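Local coordinates for uncharacterized protein (Bacillus subtilis, PDB 5DQV) that hydrolyses nucleotides as a metal-dependent pyrophosphohydrolase of the HD-domain family, at the interface of chains A and B. Numbering follows the deposited sequence. Chains: chain A/B, Uncharacterized protein.

Contacts 1 and 2 are neighbouring patches of one two-fold symmetric interface, the centres of their C-alpha atoms about 7 Å apart. They share A:Phe191 and B:Tyr195, whose rings run from one patch into the other. Contact 1 draws on helix 179-202 and the helix starting at residue 136 of both chains; contact 2 sets the start of helix 136-150 and A:Phe191 against helix 179-202 of chain B. Contact 1 holds the aromatic centre and one tyrosine-to-carbonyl bond; contact 2 holds its twin and adds a water bridge. Such pairing suits a homodimer, although the structure alone does not show that it persists in solution.

Contact 1: the interface of chains A and B. Residues chain A 140, 191, 194-195, 198; chain B 137, 140, 191, 195.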
loop_
_atom_site.group_PDB
_atom_site.type_symbol
_atom_site.label_atom_id
_atom_site.label_comp_id
_atom_site.label_asym_id
_atom_site.label_seq_id
_atom_site.Cartn_x
_atom_site.Cartn_y
_atom_site.Cartn_z
ATOM N N ILE A 140 -3.057 -6.225 -2.601
ATOM C CA ILE A 140 -1.861 -5.398 -2.714
ATOM C C ILE A 140 -2.020 -4.155 -1.876
ATOM O O ILE A 140 -1.145 -3.794 -1.053
ATOM C CB ILE A 140 -1.587 -5.042 -4.212
ATOM C CG1 ILE A 140 -1.020 -6.262 -4.958
ATOM C CG2 ILE A 140 -0.568 -3.904 -4.351
ATOM C CD1 ILE A 140 -1.255 -6.176 -6.438
ATOM N N PHE A 191 -2.691 -11.401 -11.212
ATOM C CA PHE A 191 -2.494 -9.936 -11.190
ATOM C C PHE A 191 -1.407 -9.562 -10.144
ATOM O O PHE A 191 -0.548 -8.711 -10.359
ATOM C CB PHE A 191 -3.813 -9.192 -10.888
ATOM C CG PHE A 191 -3.651 -7.710 -10.930
ATOM C CD1 PHE A 191 -3.566 -7.062 -12.135
ATOM C CD2 PHE A 191 -3.424 -7.005 -9.768
ATOM C CE1 PHE A 191 -3.358 -5.703 -12.177
ATOM C CE2 PHE A 191 -3.192 -5.651 -9.791
ATOM C CZ PHE A 191 -3.158 -4.998 -10.977
ATOM N N GLN A 194 1.861 -10.183 -11.638
ATOM C CA GLN A 194 2.221 -9.058 -12.503
ATOM C C GLN A 194 2.736 -7.834 -11.742
ATOM O O GLN A 194 3.695 -7.165 -12.187
ATOM C CB GLN A 194 1.073 -8.753 -13.482
ATOM C CG GLN A 194 0.839 -9.921 -14.465
ATOM C CD GLN A 194 2.133 -10.334 -15.278
ATOM O OE1 GLN A 194 2.789 -9.485 -15.901
ATOM N NE2 GLN A 194 2.508 -11.649 -15.213
ATOM N N TYR A 195 2.148 -7.575 -10.573
ATOM C CA TYR A 195 2.519 -6.438 -9.711
ATOM C C TYR A 195 3.956 -6.625 -9.184
ATOM O O TYR A 195 4.802 -5.734 -9.273
ATOM C CB TYR A 195 1.509 -6.264 -8.563
ATOM C CG TYR A 195 1.879 -5.079 -7.730
ATOM C CD1 TYR A 195 2.806 -5.223 -6.716
ATOM C CD2 TYR A 195 1.403 -3.820 -8.011
ATOM C CE1 TYR A 195 3.201 -4.148 -5.968
ATOM C CE2 TYR A 195 1.816 -2.725 -7.271
ATOM C CZ TYR A 195 2.740 -2.932 -6.246
ATOM O OH TYR A 195 3.226 -1.912 -5.458
ATOM N N GLN A 198 6.380 -6.070 -11.940
ATOM C CA GLN A 198 6.548 -4.622 -12.131
ATOM C C GLN A 198 7.493 -4.015 -11.074
ATOM O O GLN A 198 8.396 -3.210 -11.426
ATOM C CB GLN A 198 5.180 -3.913 -12.226
ATOM C CG GLN A 198 5.281 -2.520 -12.844
ATOM C CD GLN A 198 5.604 -2.554 -14.305
ATOM O OE1 GLN A 198 5.083 -3.372 -15.053
ATOM N NE2 GLN A 198 6.544 -1.716 -14.710
ATOM N N ALA B 137 4.141 0.974 -10.004
ATOM C CA ALA B 137 3.963 -0.000 -8.962
ATOM C C ALA B 137 4.546 0.506 -7.666
ATOM O O ALA B 137 3.934 0.323 -6.595
ATOM C CB ALA B 137 4.613 -1.353 -9.393
ATOM N N ILE B 140 2.191 3.286 -6.280
ATOM C CA ILE B 140 0.961 2.702 -5.718
ATOM C C ILE B 140 1.240 2.183 -4.292
ATOM O O ILE B 140 0.517 2.464 -3.344
ATOM C CB ILE B 140 0.481 1.574 -6.598
ATOM C CG1 ILE B 140 -0.120 2.090 -7.889
ATOM C CG2 ILE B 140 -0.499 0.627 -5.826
ATOM C CD1 ILE B 140 -0.032 1.015 -9.046
ATOM N N PHE B 191 0.931 1.283 -16.201
ATOM C CA PHE B 191 0.711 0.249 -15.216
ATOM C C PHE B 191 -0.259 0.716 -14.107
ATOM O O PHE B 191 -1.152 -0.017 -13.738
ATOM C CB PHE B 191 2.013 -0.280 -14.608
ATOM C CG PHE B 191 1.771 -1.373 -13.615
ATOM C CD1 PHE B 191 1.469 -2.635 -14.042
ATOM C CD2 PHE B 191 1.779 -1.106 -12.244
ATOM C CE1 PHE B 191 1.216 -3.660 -13.132
ATOM C CE2 PHE B 191 1.528 -2.103 -11.326
ATOM C CZ PHE B 191 1.239 -3.391 -11.757
ATOM N N TYR B 195 -3.725 -0.972 -12.892
ATOM C CA TYR B 195 -3.948 -1.230 -11.452
ATOM C C TYR B 195 -5.305 -0.665 -11.028
ATOM O O TYR B 195 -6.069 -1.370 -10.410
ATOM C CB TYR B 195 -2.837 -0.697 -10.529
ATOM C CG TYR B 195 -3.155 -0.961 -9.072
ATOM C CD1 TYR B 195 -3.888 -0.050 -8.334
ATOM C CD2 TYR B 195 -2.800 -2.160 -8.457
ATOM C CE1 TYR B 195 -4.266 -0.321 -7.018
ATOM C CE2 TYR B 195 -3.160 -2.432 -7.129
ATOM C CZ TYR B 195 -3.901 -1.469 -6.413
ATOM O OH TYR B 195 -4.266 -1.700 -5.099
#
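A:Tyr195 and B:Phe191 meet from two regular alpha-helical backbones, the 179-202 helices of the two chains, while B:Ala137 and B:Ile140 present the first turns of helix 136-149. The side chains of A:Tyr195 and B:Phe191 cross at about a right angle: CD2 of the tyrosine lies in the plane of the phenylalanine ring, at its edge, 3.7 Å from CE2 of B:Phe191. The twin pair repeats this, with A:Phe191 CE2 3.8 Å from B:Tyr195 CD2. Aromatic residues suit this place because rigid rings can pack edge to flank between helices. In A:Tyr195, CG points away from the backbone N (chi1 -178°), which carries the phenol across to the other chain. There its hydroxyl OH donates a hydrogen bond to the backbone oxygen O of B:Ala137, 2.6 Å away. The donor stands above the carbonyl plane, 42° out of it, rather than on a lone pair. Tyrosine thus combines an apolar edge for the phenylalanine with a polar end for the helix backbone. Each isoleucine methyl covers the face of its own chain's tyrosine, CG2 of A:Ile140 over the ring centre of A:Tyr195 and CG2 of B:Ile140 over that of B:Tyr195. A:Ile140 CG2 also passes alongside B:Tyr195 CE2 at 4.1 Å, and so touches both tyrosines. The aliphatic part of A:Gln198 covers the aromatic group: its CG lies over the face of the B:Phe191 ring, 3.8 Å from the centroid, and the bend at chi2 lets the amide run back along that face, its plane 31° from the ring. The same CG is 3.7 Å from B:Ala137 CB, and the small methyl of alanine probably lets helix 179-202 of chain A approach closely. In the fold, this patch packs the long helix of each copy against its two-fold partner in the other chain, with the start of the neighbouring helix at its flank.

Contact 2: the interface of chains A and B. Residues chain A 136-137, 191; chain B 194-195, 198-199, 202.
The N-terminal turn of helix 136-150 in chain A meets the C-terminal half of the long helix 179-202 in chain B, a helix-to-helix packing contact between two copies of an HD-domain enzyme. A:Ala137 is the knob here: its methyl CB lies over the face of the B:Tyr195 ring, towards the rim at CE2, 3.7 Å away, and rests against the backbone of the opposing helix, 3.8 Å from B:Leu199 CA. The short side chain of alanine is in keeping with so close an approach to that backbone. The carbonyl oxygen O of A:Ala137 accepts a hydrogen bond from B:Tyr195 OH at 2.7 Å, the hydroxyl coming from above the carbonyl plane, 42° out of it, and not on a lone pair. A phenylalanine in place of B:Tyr195 would keep most of the ring packing but would probably leave the A:Ala137 carbonyl without its partner across the interface. At the other side of the same residue, the backbone N of A:Ala137 binds water 1 at 2.9 Å, and that water lies 2.6 Å from OD2 of the B:Asp202 carboxylate. Through this water the carboxylate faces the N-terminal end of chain A's helix 136-150, where a negative charge would probably be favourable. The second carboxylate oxygen, OD1 of B:Asp202, accepts a hydrogen bond from the amide NE2 of B:Gln198 at 2.9 Å, a second-shell bond that helps fix both side chains. OD1 lies nearly in the amide plane of B:Gln198, whereas the N-H reaches it from above the carboxylate plane. In B:Gln198, CG is anti to the backbone N (chi1 -173°), which puts it over the face of the A:Phe191 ring, 4.0 Å from its centroid; the bend at chi2 then turns the amide towards the aspartate. A:Gly136 adopts a positive phi of 79°, easily tolerated by glycine, as the chain enters the helix. In the fold, that helix follows closely on helix 121-132, which carries the metal ligand A:Asp130, so the patch lies near in sequence to the active-site scaffold.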
loop_
_atom_site.group_PDB
_atom_site.type_symbol
_atom_site.label_atom_id
_atom_site.label_comp_id
_atom_site.label_asym_id
_atom_site.label_seq_id
_atom_site.Cartn_x
_atom_site.Cartn_y
_atom_site.Cartn_z
ATOM N N GLY A 136 -4.842 -10.031 -5.063
ATOM C CA GLY A 136 -5.297 -9.257 -6.219
ATOM C C GLY A 136 -4.984 -7.808 -5.948
ATOM O O GLY A 136 -4.223 -7.514 -5.069
ATOM N N ALA A 137 -5.561 -6.903 -6.727
ATOM C CA ALA A 137 -5.333 -5.468 -6.541
ATOM C C ALA A 137 -5.715 -5.026 -5.143
ATOM O O ALA A 137 -4.998 -4.229 -4.511
ATOM C CB ALA A 137 -6.108 -4.633 -7.605
ATOM N N PHE A 191 -2.691 -11.401 -11.212
ATOM C CA PHE A 191 -2.494 -9.936 -11.190
ATOM C C PHE A 191 -1.407 -9.562 -10.144
ATOM O O PHE A 191 -0.548 -8.711 -10.359
ATOM C CB PHE A 191 -3.813 -9.192 -10.888
ATOM C CG PHE A 191 -3.651 -7.710 -10.930
ATOM C CD1 PHE A 191 -3.566 -7.062 -12.135
ATOM C CD2 PHE A 191 -3.424 -7.005 -9.768
ATOM C CE1 PHE A 191 -3.358 -5.703 -12.177
ATOM C CE2 PHE A 191 -3.192 -5.651 -9.791
ATOM C CZ PHE A 191 -3.158 -4.998 -10.977
ATOM N N GLN B 194 -3.739 0.249 -15.316
ATOM C CA GLN B 194 -4.193 -1.134 -15.277
ATOM C C GLN B 194 -4.508 -1.512 -13.831
ATOM O O GLN B 194 -5.482 -2.236 -13.579
ATOM C CB GLN B 194 -3.152 -2.075 -15.901
ATOM C CG GLN B 194 -2.916 -1.829 -17.394
ATOM C CD GLN B 194 -4.152 -2.157 -18.237
ATOM O OE1 GLN B 194 -4.945 -3.032 -17.878
ATOM N NE2 GLN B 194 -4.321 -1.456 -19.354
ATOM N N TYR B 195 -3.725 -0.972 -12.892
ATOM C CA TYR B 195 -3.948 -1.230 -11.452
ATOM C C TYR B 195 -5.305 -0.665 -11.028
ATOM O O TYR B 195 -6.069 -1.370 -10.410
ATOM C CB TYR B 195 -2.837 -0.697 -10.529
ATOM C CG TYR B 195 -3.155 -0.961 -9.072
ATOM C CD1 TYR B 195 -3.888 -0.050 -8.334
ATOM C CD2 TYR B 195 -2.800 -2.160 -8.457
ATOM C CE1 TYR B 195 -4.266 -0.321 -7.018
ATOM C CE2 TYR B 195 -3.160 -2.432 -7.129
ATOM C CZ TYR B 195 -3.901 -1.469 -6.413
ATOM O OH TYR B 195 -4.266 -1.700 -5.099
ATOM N N GLN B 198 -8.232 -2.562 -12.415
ATOM C CA GLN B 198 -8.423 -3.808 -11.707
ATOM C C GLN B 198 -9.039 -3.591 -10.328
ATOM O O GLN B 198 -9.973 -4.302 -9.937
ATOM C CB GLN B 198 -7.121 -4.593 -11.609
ATOM C CG GLN B 198 -7.339 -5.968 -11.031
ATOM C CD GLN B 198 -8.229 -6.847 -11.936
ATOM O OE1 GLN B 198 -7.886 -7.097 -13.098
ATOM N NE2 GLN B 198 -9.376 -7.318 -11.395
ATOM N N LEU B 199 -8.523 -2.600 -9.598
ATOM C CA LEU B 199 -9.067 -2.281 -8.281
ATOM C C LEU B 199 -10.564 -1.958 -8.368
ATOM O O LEU B 199 -11.369 -2.446 -7.574
ATOM C CB LEU B 199 -8.321 -1.099 -7.693
ATOM C CG LEU B 199 -8.573 -0.871 -6.209
ATOM C CD1 LEU B 199 -8.075 -2.096 -5.262
ATOM C CD2 LEU B 199 -7.990 0.443 -5.828
ATOM N N ASP B 202 -12.414 -5.140 -8.873
ATOM C CA ASP B 202 -12.521 -5.939 -7.640
ATOM C C ASP B 202 -13.562 -5.341 -6.630
ATOM O O ASP B 202 -14.219 -6.073 -5.864
ATOM C CB ASP B 202 -11.144 -6.059 -6.992
ATOM C CG ASP B 202 -10.173 -6.948 -7.799
ATOM O OD1 ASP B 202 -10.577 -7.565 -8.788
ATOM O OD2 ASP B 202 -9.006 -7.041 -7.404
HETATM O O HOH W 1 -7.141 -8.324 -8.719
#